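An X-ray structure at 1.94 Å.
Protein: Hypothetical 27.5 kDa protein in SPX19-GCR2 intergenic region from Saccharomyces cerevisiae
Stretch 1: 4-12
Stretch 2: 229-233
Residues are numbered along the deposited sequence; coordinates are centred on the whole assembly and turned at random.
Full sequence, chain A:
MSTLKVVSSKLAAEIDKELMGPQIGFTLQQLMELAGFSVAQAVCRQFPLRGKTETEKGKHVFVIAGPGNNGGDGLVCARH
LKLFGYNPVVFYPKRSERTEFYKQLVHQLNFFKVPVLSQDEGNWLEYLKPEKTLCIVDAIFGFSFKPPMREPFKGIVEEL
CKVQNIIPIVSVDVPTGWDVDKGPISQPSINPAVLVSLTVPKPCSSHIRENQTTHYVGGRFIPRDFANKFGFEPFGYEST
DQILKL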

ATOM      1  N   LEU A   4       9.387  13.927 -11.907  0.50 31.42           N
ATOM      2  CA  LEU A   4       8.467  14.079 -10.746  1.00 31.85           C
ATOM      3  C   LEU A   4       7.094  14.575 -11.203  1.00 32.97           C
ATOM      4  O   LEU A   4       6.640  15.654 -10.812  1.00 34.32           O
ATOM      5  N   LYS A   5       6.439  13.772 -12.040  1.00 33.32           N
ATOM      6  CA  LYS A   5       5.119  14.098 -12.566  1.00 32.50           C
ATOM      7  C   LYS A   5       4.060  13.443 -11.674  1.00 32.25           C
ATOM      8  O   LYS A   5       4.218  12.298 -11.234  1.00 32.39           O
ATOM      9  CB  LYS A   5       5.011  13.598 -14.010  1.00 33.71           C
ATOM     10  CG  LYS A   5       3.845  14.153 -14.822  1.00 32.11           C
ATOM     11  N   VAL A   6       2.984  14.172 -11.399  1.00 29.60           N
ATOM     12  CA  VAL A   6       1.924  13.656 -10.541  1.00 27.11           C
ATOM     13  C   VAL A   6       0.534  13.937 -11.088  1.00 26.12           C
ATOM     14  O   VAL A   6       0.363  14.755 -11.987  1.00 27.11           O
ATOM     15  CB  VAL A   6       2.019  14.267  -9.122  1.00 27.37           C
ATOM     16  CG1 VAL A   6       3.308  13.836  -8.451  1.00 25.91           C
ATOM     17  CG2 VAL A   6       1.952  15.786  -9.207  1.00 28.10           C
ATOM     18  N   VAL A   7      -0.456  13.252 -10.530  1.00 23.38           N
ATOM     19  CA  VAL A   7      -1.837  13.420 -10.948  1.00 22.40           C
ATOM     20  C   VAL A   7      -2.710  13.723  -9.732  1.00 22.02           C
ATOM     21  O   VAL A   7      -2.591  13.070  -8.693  1.00 21.73           O
ATOM     22  CB  VAL A   7      -2.357  12.145 -11.651  1.00 23.05           C
ATOM     23  CG1 VAL A   7      -3.837  12.267 -11.929  1.00 23.57           C
ATOM     24  CG2 VAL A   7      -1.592  11.927 -12.948  1.00 24.17           C
ATOM     25  N   SER A   8      -3.574  14.725  -9.869  1.00 20.11           N
ATOM     26  CA  SER A   8      -4.480  15.144  -8.797  1.00 19.34           C
ATOM     27  C   SER A   8      -5.402  14.006  -8.375  1.00 19.29           C
ATOM     28  O   SER A   8      -5.643  13.083  -9.151  1.00 18.05           O
ATOM     29  CB  SER A   8      -5.339  16.312  -9.281  1.00 21.33           C
ATOM     30  OG  SER A   8      -6.181  15.881 -10.348  1.00 19.44           O
ATOM     31  N   SER A   9      -5.930  14.074  -7.156  1.00 17.76           N
ATOM     32  CA  SER A   9      -6.835  13.031  -6.682  1.00 19.83           C
ATOM     33  C   SER A   9      -8.078  12.981  -7.570  1.00 19.88           C
ATOM     34  O   SER A   9      -8.654  11.910  -7.797  1.00 19.62           O
ATOM     35  CB  SER A   9      -7.239  13.281  -5.223  1.00 21.30           C
ATOM     36  OG  SER A   9      -7.894  14.525  -5.075  1.00 23.61           O
ATOM     37  N   LYS A  10      -8.483  14.142  -8.083  1.00 18.76           N
ATOM     38  CA  LYS A  10      -9.654  14.218  -8.954  1.00 19.39           C
ATOM     39  C   LYS A  10      -9.444  13.380 -10.218  1.00 18.43           C
ATOM     40  O   LYS A  10     -10.273  12.537 -10.553  1.00 17.18           O
ATOM     41  CB  LYS A  10      -9.933  15.672  -9.340  1.00 20.55           C
ATOM     42  CG  LYS A  10     -11.088  15.850 -10.312  1.00 22.98           C
ATOM     43  CD  LYS A  10     -11.201  17.303 -10.753  1.00 26.37           C
ATOM     44  CE  LYS A  10     -12.347  17.496 -11.732  1.00 28.64           C
ATOM     45  NZ  LYS A  10     -13.657  17.125 -11.124  1.00 31.60           N
ATOM     46  N   LEU A  11      -8.340  13.616 -10.920  1.00 18.27           N
ATOM     47  CA  LEU A  11      -8.051  12.854 -12.127  1.00 20.23           C
ATOM     48  C   LEU A  11      -7.802  11.383 -11.792  1.00 20.27           C
ATOM     49  O   LEU A  11      -8.138  10.499 -12.580  1.00 20.23           O
ATOM     50  CB  LEU A  11      -6.836  13.429 -12.857  1.00 21.83           C
ATOM     51  CG  LEU A  11      -7.101  14.641 -13.750  1.00 22.58           C
ATOM     52  CD1 LEU A  11      -7.693  15.767 -12.921  1.00 25.15           C
ATOM     53  CD2 LEU A  11      -5.802  15.081 -14.409  1.00 23.77           C
ATOM     54  N   ALA A  12      -7.225  11.125 -10.621  1.00 19.83           N
ATOM     55  CA  ALA A  12      -6.947   9.755 -10.198  1.00 21.24           C
ATOM     56  C   ALA A  12      -8.249   8.959 -10.145  1.00 22.22           C
ATOM     57  O   ALA A  12      -8.290   7.789 -10.536  1.00 22.41           O
ATOM     58  CB  ALA A  12      -6.270   9.753  -8.833  1.00 21.83           C
ATOM     59  N   LYS A 229      -3.060  11.382 -22.084  1.00 19.82           N
ATOM     60  CA  LYS A 229      -4.365  12.020 -21.985  1.00 22.04           C
ATOM     61  C   LYS A 229      -4.567  12.614 -20.599  1.00 22.30           C
ATOM     62  O   LYS A 229      -5.249  13.627 -20.437  1.00 22.47           O
ATOM     63  CB  LYS A 229      -5.478  11.007 -22.260  1.00 23.32           C
ATOM     64  CG  LYS A 229      -6.871  11.575 -22.051  1.00 24.95           C
ATOM     65  CD  LYS A 229      -7.939  10.607 -22.502  1.00 27.98           C
ATOM     66  CE  LYS A 229      -8.125   9.474 -21.520  1.00 28.77           C
ATOM     67  NZ  LYS A 229      -9.194   8.549 -21.989  1.00 32.02           N
ATOM     68  N   PHE A 230      -3.969  11.979 -19.600  1.00 21.81           N
ATOM     69  CA  PHE A 230      -4.106  12.443 -18.228  1.00 20.97           C
ATOM     70  C   PHE A 230      -2.925  13.261 -17.733  1.00 20.75           C
ATOM     71  O   PHE A 230      -2.751  13.452 -16.529  1.00 22.07           O
ATOM     72  CB  PHE A 230      -4.368  11.249 -17.309  1.00 19.17           C
ATOM     73  CG  PHE A 230      -5.797  10.793 -17.314  1.00 19.12           C
ATOM     74  CD1 PHE A 230      -6.751  11.466 -16.558  1.00 17.71           C
ATOM     75  CD2 PHE A 230      -6.193   9.700 -18.080  1.00 17.87           C
ATOM     76  CE1 PHE A 230      -8.083  11.056 -16.561  1.00 20.73           C
ATOM     77  CE2 PHE A 230      -7.521   9.283 -18.091  1.00 18.62           C
ATOM     78  CZ  PHE A 230      -8.471   9.962 -17.329  1.00 19.24           C
ATOM     79  N   GLY A 231      -2.113  13.739 -18.670  1.00 20.33           N
ATOM     80  CA  GLY A 231      -0.986  14.576 -18.311  1.00 20.46           C
ATOM     81  C   GLY A 231       0.330  13.935 -17.918  1.00 22.22           C
ATOM     82  O   GLY A 231       1.239  14.644 -17.486  1.00 21.87           O
ATOM     83  N   PHE A 232       0.458  12.618 -18.045  1.00 20.74           N
ATOM     84  CA  PHE A 232       1.727  11.993 -17.690  1.00 21.42           C
ATOM     85  C   PHE A 232       2.181  10.961 -18.712  1.00 21.03           C
ATOM     86  O   PHE A 232       1.443  10.609 -19.627  1.00 20.41           O
ATOM     87  CB  PHE A 232       1.660  11.360 -16.289  1.00 18.32           C
ATOM     88  CG  PHE A 232       0.793  10.133 -16.202  1.00 18.63           C
ATOM     89  CD1 PHE A 232      -0.595  10.239 -16.186  1.00 18.54           C
ATOM     90  CD2 PHE A 232       1.369   8.870 -16.095  1.00 17.07           C
ATOM     91  CE1 PHE A 232      -1.396   9.103 -16.058  1.00 19.00           C
ATOM     92  CE2 PHE A 232       0.578   7.726 -15.968  1.00 17.85           C
ATOM     93  CZ  PHE A 232      -0.805   7.843 -15.947  1.00 17.99           C
ATOM     94  N   GLU A 233       3.412  10.490 -18.553  1.00 22.03           N
ATOM     95  CA  GLU A 233       3.974   9.495 -19.453  1.00 22.10           C
ATOM     96  C   GLU A 233       4.062   8.157 -18.716  1.00 20.19           C
ATOM     97  O   GLU A 233       4.373   8.118 -17.529  1.00 20.55           O
ATOM     98  CB  GLU A 233       5.373   9.927 -19.896  1.00 25.25           C
ATOM     99  CG  GLU A 233       5.791   9.386 -21.251  1.00 30.35           C
ATOM    100  CD  GLU A 233       5.066  10.070 -22.391  1.00 29.76           C
ATOM    101  OE1 GLU A 233       5.278  11.287 -22.580  1.00 32.59           O
ATOM    102  OE2 GLU A 233       4.286   9.393 -23.096  1.00 32.89           O
TER

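The two stretches meet by van der Waals packing, between apolar side chains and between carbon atoms and backbone carbonyls; no hydrogen bond crosses among the modelled atoms, and 255 Å² is buried, both sides summed. The residues in touch lie at least 219 positions apart in sequence. Paired by nearest CA atoms, they run in opposite order: Lys5 lies by Phe232 (6.5 Å, CA to CA), Val7 by Gly231 (7.5 Å, CA to CA) and Leu11 by Phe230 (7.3 Å, CA to CA).

Phe230 contributes most, with 66 Å² covered by the other stretch. It is the first residue to leave helical phi/psi after a helix, at -99/17, and its CA-to-CB bond points toward the facing stretch. With chi1 at -80° (m), the ring is laid against Leu11, where CD1 comes within 4.2 Å of Leu11 CB and CE1 within 4.0 Å of Leu11 O. The carbonyl approaches the ring obliquely. A broad, flat apolar side chain suits this place because it can meet both the aliphatic CB and the backbone beside it while remaining buried.

Leu11, with 49 Å² covered, is the chief partner. Its CA-to-CB bond also points toward the other stretch, and its rotamer is m,p (chi1 -82°, chi2 59°). A branched aliphatic chain suits this partly exposed place, with Leu11 CD2 4.3 Å from Phe230 CD1 and 4.1 Å from Phe230 O. The helical turn that carries it is secured locally: Ser8, at the N-cap, accepts from Leu11 N through OG at 3.2 Å with an N-H...O angle of 169°, while Ala12 N donates to Ser8 O at 2.9 Å. Ser8 thus supports the segment bearing Leu11 without itself touching residues 229-233.

Val7, with 44 Å² covered, is buried and spans two neighbours through one methyl. CG2 lies 3.8 Å from Phe232 CD1, oblique to that ring, and 4.1 Å from Phe230 O. Its compact branched side chain, at chi1 173° (t), fills this position without a polar group needing a partner. Phe232, buried with 42 Å² covered and chi1 at 70° (p), directs CA-to-CB toward the contact, its apolar ring matching Val7 CG2; its CB also meets Lys5 CG at 3.8 Å. The same CG is 3.8 Å from Gly231 O, so the modelled aliphatic base of Lys5 packs here, although the absence of CD, CE and NZ from the model leaves its amine unplaced.

Between the two phenylalanines, Gly231 adopts phi/psi of 86/7. A CB at these angles would be jammed against Phe230 O, which by itself calls for glycine.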